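Local coordinates for hypothetical protein (Legionella pneumophila subsp. pneumophila, PDB 4KH9) that is of unknown function but binds calcium and is built from three domains of the DUF4785 family, the last two of E-set type, at residues I64-P69 with G134-K139; S160-E165 with E251-S256. All blocks are in the same frame, centred on the assembly; numbering follows the deposited sequence.

Contact 1: residues I64-P69 with G134-K139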
# COMPACT_ATOMS: atom_id res chain seq x y z
N ILE A 64 8.54 -11.58 23.07
CA ILE A 64 7.93 -12.19 21.90
C ILE A 64 6.60 -12.75 22.42
O ILE A 64 6.64 -13.69 23.22
CB ILE A 64 8.83 -13.23 21.19
CG1 ILE A 64 10.14 -12.58 20.67
CG2 ILE A 64 8.05 -13.96 20.07
CD1 ILE A 64 11.14 -13.57 20.09
N SER A 65 5.46 -12.14 22.05
CA SER A 65 4.16 -12.56 22.56
C SER A 65 3.38 -13.34 21.50
O SER A 65 3.26 -12.91 20.36
CB SER A 65 3.36 -11.34 23.02
OG SER A 65 3.12 -10.45 21.94
N THR A 66 2.95 -14.54 21.87
CA THR A 66 2.21 -15.42 20.99
C THR A 66 0.92 -15.82 21.69
O THR A 66 0.88 -15.88 22.92
CB THR A 66 3.08 -16.63 20.55
OG1 THR A 66 3.27 -17.50 21.67
CG2 THR A 66 4.44 -16.23 19.94
N LEU A 67 -0.12 -16.12 20.92
CA LEU A 67 -1.43 -16.52 21.42
C LEU A 67 -1.76 -17.98 21.05
O LEU A 67 -2.74 -18.56 21.56
CB LEU A 67 -2.51 -15.58 20.87
CG LEU A 67 -2.35 -14.10 21.24
CD1 LEU A 67 -3.39 -13.25 20.52
CD2 LEU A 67 -2.39 -13.89 22.78
N ALA A 68 -0.95 -18.58 20.17
CA ALA A 68 -1.16 -19.98 19.82
C ALA A 68 0.16 -20.68 19.65
O ALA A 68 1.17 -20.02 19.39
CB ALA A 68 -1.99 -20.10 18.56
N PRO A 69 0.21 -22.02 19.74
CA PRO A 69 1.50 -22.69 19.53
C PRO A 69 1.96 -22.57 18.07
O PRO A 69 1.16 -22.30 17.15
CB PRO A 69 1.20 -24.15 19.91
CG PRO A 69 -0.26 -24.33 19.70
CD PRO A 69 -0.87 -22.99 20.03
N GLY A 134 2.54 -17.84 24.73
CA GLY A 134 2.54 -16.82 25.77
C GLY A 134 3.67 -15.85 25.60
O GLY A 134 3.98 -15.43 24.48
N LYS A 135 4.31 -15.49 26.72
CA LYS A 135 5.37 -14.50 26.71
C LYS A 135 6.74 -15.20 26.68
O LYS A 135 7.15 -15.86 27.63
CB LYS A 135 5.24 -13.54 27.90
CG LYS A 135 6.40 -12.58 28.10
CD LYS A 135 6.23 -11.83 29.42
CE LYS A 135 7.55 -11.40 30.01
NZ LYS A 135 7.38 -10.60 31.25
N PHE A 136 7.40 -15.07 25.53
CA PHE A 136 8.75 -15.54 25.29
C PHE A 136 9.64 -14.31 25.41
O PHE A 136 9.18 -13.20 25.15
CB PHE A 136 8.90 -16.24 23.93
CG PHE A 136 8.19 -17.56 23.73
CD1 PHE A 136 6.82 -17.59 23.49
CD2 PHE A 136 8.89 -18.75 23.72
CE1 PHE A 136 6.16 -18.81 23.28
CE2 PHE A 136 8.24 -19.97 23.51
CZ PHE A 136 6.87 -19.99 23.27
N ILE A 137 10.88 -14.50 25.85
CA ILE A 137 11.83 -13.41 25.96
C ILE A 137 13.04 -13.76 25.09
O ILE A 137 13.69 -14.77 25.31
CB ILE A 137 12.22 -13.10 27.44
CG1 ILE A 137 10.95 -12.75 28.28
CG2 ILE A 137 13.30 -11.96 27.50
CD1 ILE A 137 11.20 -12.43 29.77
N LEU A 138 13.29 -12.94 24.08
CA LEU A 138 14.44 -13.08 23.19
C LEU A 138 15.55 -12.24 23.76
O LEU A 138 15.32 -11.08 24.09
CB LEU A 138 14.07 -12.66 21.76
CG LEU A 138 15.17 -12.85 20.68
CD1 LEU A 138 15.48 -14.36 20.42
CD2 LEU A 138 14.77 -12.12 19.39
N LYS A 139 16.73 -12.82 23.90
CA LYS A 139 17.84 -12.11 24.50
C LYS A 139 19.14 -12.43 23.76
O LYS A 139 19.32 -13.52 23.20
CB LYS A 139 17.96 -12.53 26.00
CG LYS A 139 18.92 -11.70 26.87
CD LYS A 139 19.27 -12.43 28.17
CE LYS A 139 18.47 -11.98 29.37
NZ LYS A 139 18.95 -10.67 29.89

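Contact 2: residues S160-E165 with E251-S256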
# COMPACT_ATOMS: atom_id res chain seq x y z
N SER A 160 -3.05 -18.50 15.54
CA SER A 160 -3.95 -17.65 16.31
C SER A 160 -5.19 -17.28 15.51
O SER A 160 -5.10 -17.11 14.29
CB SER A 160 -3.23 -16.37 16.73
OG SER A 160 -4.13 -15.56 17.46
N ILE A 161 -6.34 -17.16 16.19
CA ILE A 161 -7.58 -16.75 15.51
C ILE A 161 -7.77 -15.21 15.74
O ILE A 161 -8.76 -14.65 15.31
CB ILE A 161 -8.82 -17.59 15.97
CG1 ILE A 161 -9.10 -17.41 17.48
CG2 ILE A 161 -8.60 -19.09 15.61
CD1 ILE A 161 -10.53 -17.86 18.00
N THR A 162 -6.79 -14.56 16.39
CA THR A 162 -6.80 -13.11 16.66
C THR A 162 -6.09 -12.40 15.52
O THR A 162 -4.92 -12.68 15.24
CB THR A 162 -6.20 -12.74 18.02
OG1 THR A 162 -6.98 -13.32 19.05
CG2 THR A 162 -6.18 -11.21 18.25
N TYR A 163 -6.81 -11.48 14.84
CA TYR A 163 -6.22 -10.75 13.75
C TYR A 163 -6.56 -9.27 13.83
O TYR A 163 -7.53 -8.88 14.49
CB TYR A 163 -6.67 -11.32 12.39
CG TYR A 163 -8.16 -11.30 12.17
CD1 TYR A 163 -8.79 -10.19 11.62
CD2 TYR A 163 -8.94 -12.42 12.47
CE1 TYR A 163 -10.16 -10.19 11.36
CE2 TYR A 163 -10.32 -12.42 12.25
CZ TYR A 163 -10.92 -11.30 11.67
OH TYR A 163 -12.27 -11.29 11.42
N LEU A 164 -5.75 -8.47 13.15
CA LEU A 164 -5.94 -7.03 13.02
C LEU A 164 -6.43 -6.77 11.63
O LEU A 164 -5.81 -7.25 10.68
CB LEU A 164 -4.64 -6.27 13.29
CG LEU A 164 -4.73 -4.74 13.22
CD1 LEU A 164 -5.51 -4.18 14.40
CD2 LEU A 164 -3.36 -4.13 13.14
N GLU A 165 -7.55 -6.05 11.49
CA GLU A 165 -8.05 -5.70 10.16
C GLU A 165 -7.89 -4.17 9.93
O GLU A 165 -8.26 -3.40 10.78
CB GLU A 165 -9.51 -6.15 9.99
CG GLU A 165 -10.00 -5.92 8.57
CD GLU A 165 -11.37 -6.51 8.28
OE1 GLU A 165 -11.48 -7.75 8.29
OE2 GLU A 165 -12.31 -5.73 8.00
N GLU A 251 -2.50 -12.49 29.08
CA GLU A 251 -1.99 -12.56 27.72
C GLU A 251 -1.87 -11.20 27.04
O GLU A 251 -2.81 -10.41 27.05
CB GLU A 251 -2.90 -13.44 26.85
CG GLU A 251 -3.00 -14.88 27.29
CD GLU A 251 -3.96 -15.64 26.40
OE1 GLU A 251 -3.51 -16.14 25.35
OE2 GLU A 251 -5.16 -15.70 26.74
N ILE A 252 -0.72 -10.96 26.42
CA ILE A 252 -0.42 -9.79 25.61
C ILE A 252 -0.96 -10.07 24.20
O ILE A 252 -0.65 -11.11 23.60
CB ILE A 252 1.11 -9.44 25.61
CG1 ILE A 252 1.68 -9.21 27.04
CG2 ILE A 252 1.46 -8.30 24.65
CD1 ILE A 252 1.29 -7.93 27.77
N ILE A 253 -1.81 -9.15 23.71
CA ILE A 253 -2.36 -9.19 22.37
C ILE A 253 -1.66 -8.08 21.59
O ILE A 253 -1.89 -6.89 21.84
CB ILE A 253 -3.92 -9.05 22.32
CG1 ILE A 253 -4.68 -9.74 23.52
CG2 ILE A 253 -4.49 -9.39 20.94
CD1 ILE A 253 -4.69 -11.21 23.60
N ARG A 254 -0.78 -8.48 20.69
CA ARG A 254 -0.02 -7.52 19.89
C ARG A 254 -0.19 -7.82 18.42
O ARG A 254 0.06 -8.95 17.99
CB ARG A 254 1.47 -7.56 20.28
CG ARG A 254 2.34 -6.70 19.41
CD ARG A 254 2.71 -5.38 20.00
NE ARG A 254 3.61 -4.63 19.12
CZ ARG A 254 4.94 -4.56 19.26
NH1 ARG A 254 5.55 -5.22 20.23
NH2 ARG A 254 5.66 -3.83 18.42
N ARG A 255 -0.64 -6.81 17.65
CA ARG A 255 -0.79 -6.94 16.21
C ARG A 255 -0.33 -5.67 15.52
O ARG A 255 -0.57 -4.57 15.99
CB ARG A 255 -2.25 -7.27 15.82
CG ARG A 255 -2.83 -8.64 16.20
CD ARG A 255 -2.28 -9.75 15.35
NE ARG A 255 -2.68 -11.09 15.80
CZ ARG A 255 -1.95 -11.88 16.59
NH1 ARG A 255 -0.81 -11.45 17.12
NH2 ARG A 255 -2.38 -13.10 16.88
N SER A 256 0.30 -5.82 14.37
CA SER A 256 0.68 -4.71 13.53
C SER A 256 0.17 -5.00 12.14
O SER A 256 -0.03 -6.16 11.77
CB SER A 256 2.18 -4.41 13.57
OG SER A 256 2.86 -5.29 12.71

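Contact 1: residues I64-P69 with G134-K139
Ile64 and Phe136 form a hydrogen-bonded pair of the antiparallel ladder in the N-terminal DUF4785 domain, where edge strand 62-65 runs beside strand 135-140. Ile64 N gives its hydrogen to Phe136 O at 2.7 Å, and Phe136 N returns a bond of 2.8 Å to Ile64 O. Two residues on, past the non-hydrogen-bonded pair Ser65-Lys135, Thr66 N bonds to Gly134 O at 2.9 Å, and Gly134 N donates to Thr66 OG1 at 3.2 Å. Chi1 of 70° sets that hydroxyl between the backbone N and the carbonyl carbon of Thr66, facing both Gly134 N and the ring edge of Phe136, whose CE1 lies 3.6 Å from OG1. Gly134 suits its place because its phi of 134° would press a CB against the preceding carbonyl. On the apolar face, the beta-branched Ile64 fits an extended strand: its CB meets Phe136 CB, and its outstretched CD1 presses on Leu138 CB at a tight 3.5 Å. Val73 and Ile75 of strand 72-77 meet Ile64 and Leu138, respectively, from another sheet of the domain. Two bonds thus fix Gly134 against Thr66, while Ile64 and Leu138 close the apolar face toward strand 72-77.

Contact 2: residues S160-E165 with E251-S256
Arg255 spans the gap to Thr162 between two strands of the E-set-type central domain; the axes of 163-165 and 251-256 come within 6.9 Å, at 42° between their N-to-C directions. The link is made by an arginine side chain reaching a backbone carbonyl, and by apolar side-chain contacts. At the base, Arg255 CB rests on Leu164 CB at 3.6 Å, and CG stays near that same methylene. The chain bends at chi2 (-74°), which puts CD on the Thr162 side, 3.9 Å from Thr162 O. NE then donates to Thr162 O at 2.8 Å, from above the carbonyl plane, and NH2 donates to the same oxygen at 3.1 Å. This side-on grip holds Thr162 O almost exactly in the guanidinium plane, with both nitrogens on one face of the carbonyl. Ser160 OG also lies at the edge near NH2, and accepts from Thr162 N in an ST turn. The buried charge has a further partner in Asp157, which forms a salt bridge with NH2. Arginine suits this place because its methylenes pack on leucine while its tip offers several N-H groups. Beside it, Thr162 CG2 and Ile253 CG2 touch, their side chains crossing at about a right angle; Thr162 OG1 bonds to Tyr192 OH and Asn187 ND2. The remaining terminal nitrogen, Arg255 NH1, folds back to bond Arg254 O at 2.8 Å.

In the fold
Contact 1 lies in the N-terminal domain and contact 2 in the central one, with centres 12 Å apart, and the two touch directly where these domains meet. Leu67, the residue after Thr66, places CD2 3.6 Å from Ile253 CD1 and 3.4 Å from Ile252 O, while Ala68 CB packs on Ser160 N at 3.6 Å. Asp157, the salt-bridge partner in contact 2, also accepts from the backbone N of Leu67 and Ala68. Neither contact supplies an annotated calcium ligand: the side chain of Asp198 is about 9 Å from that of Ser256, and that of Asp196 about 10 Å from Ile253 and about 11 Å from Ser65.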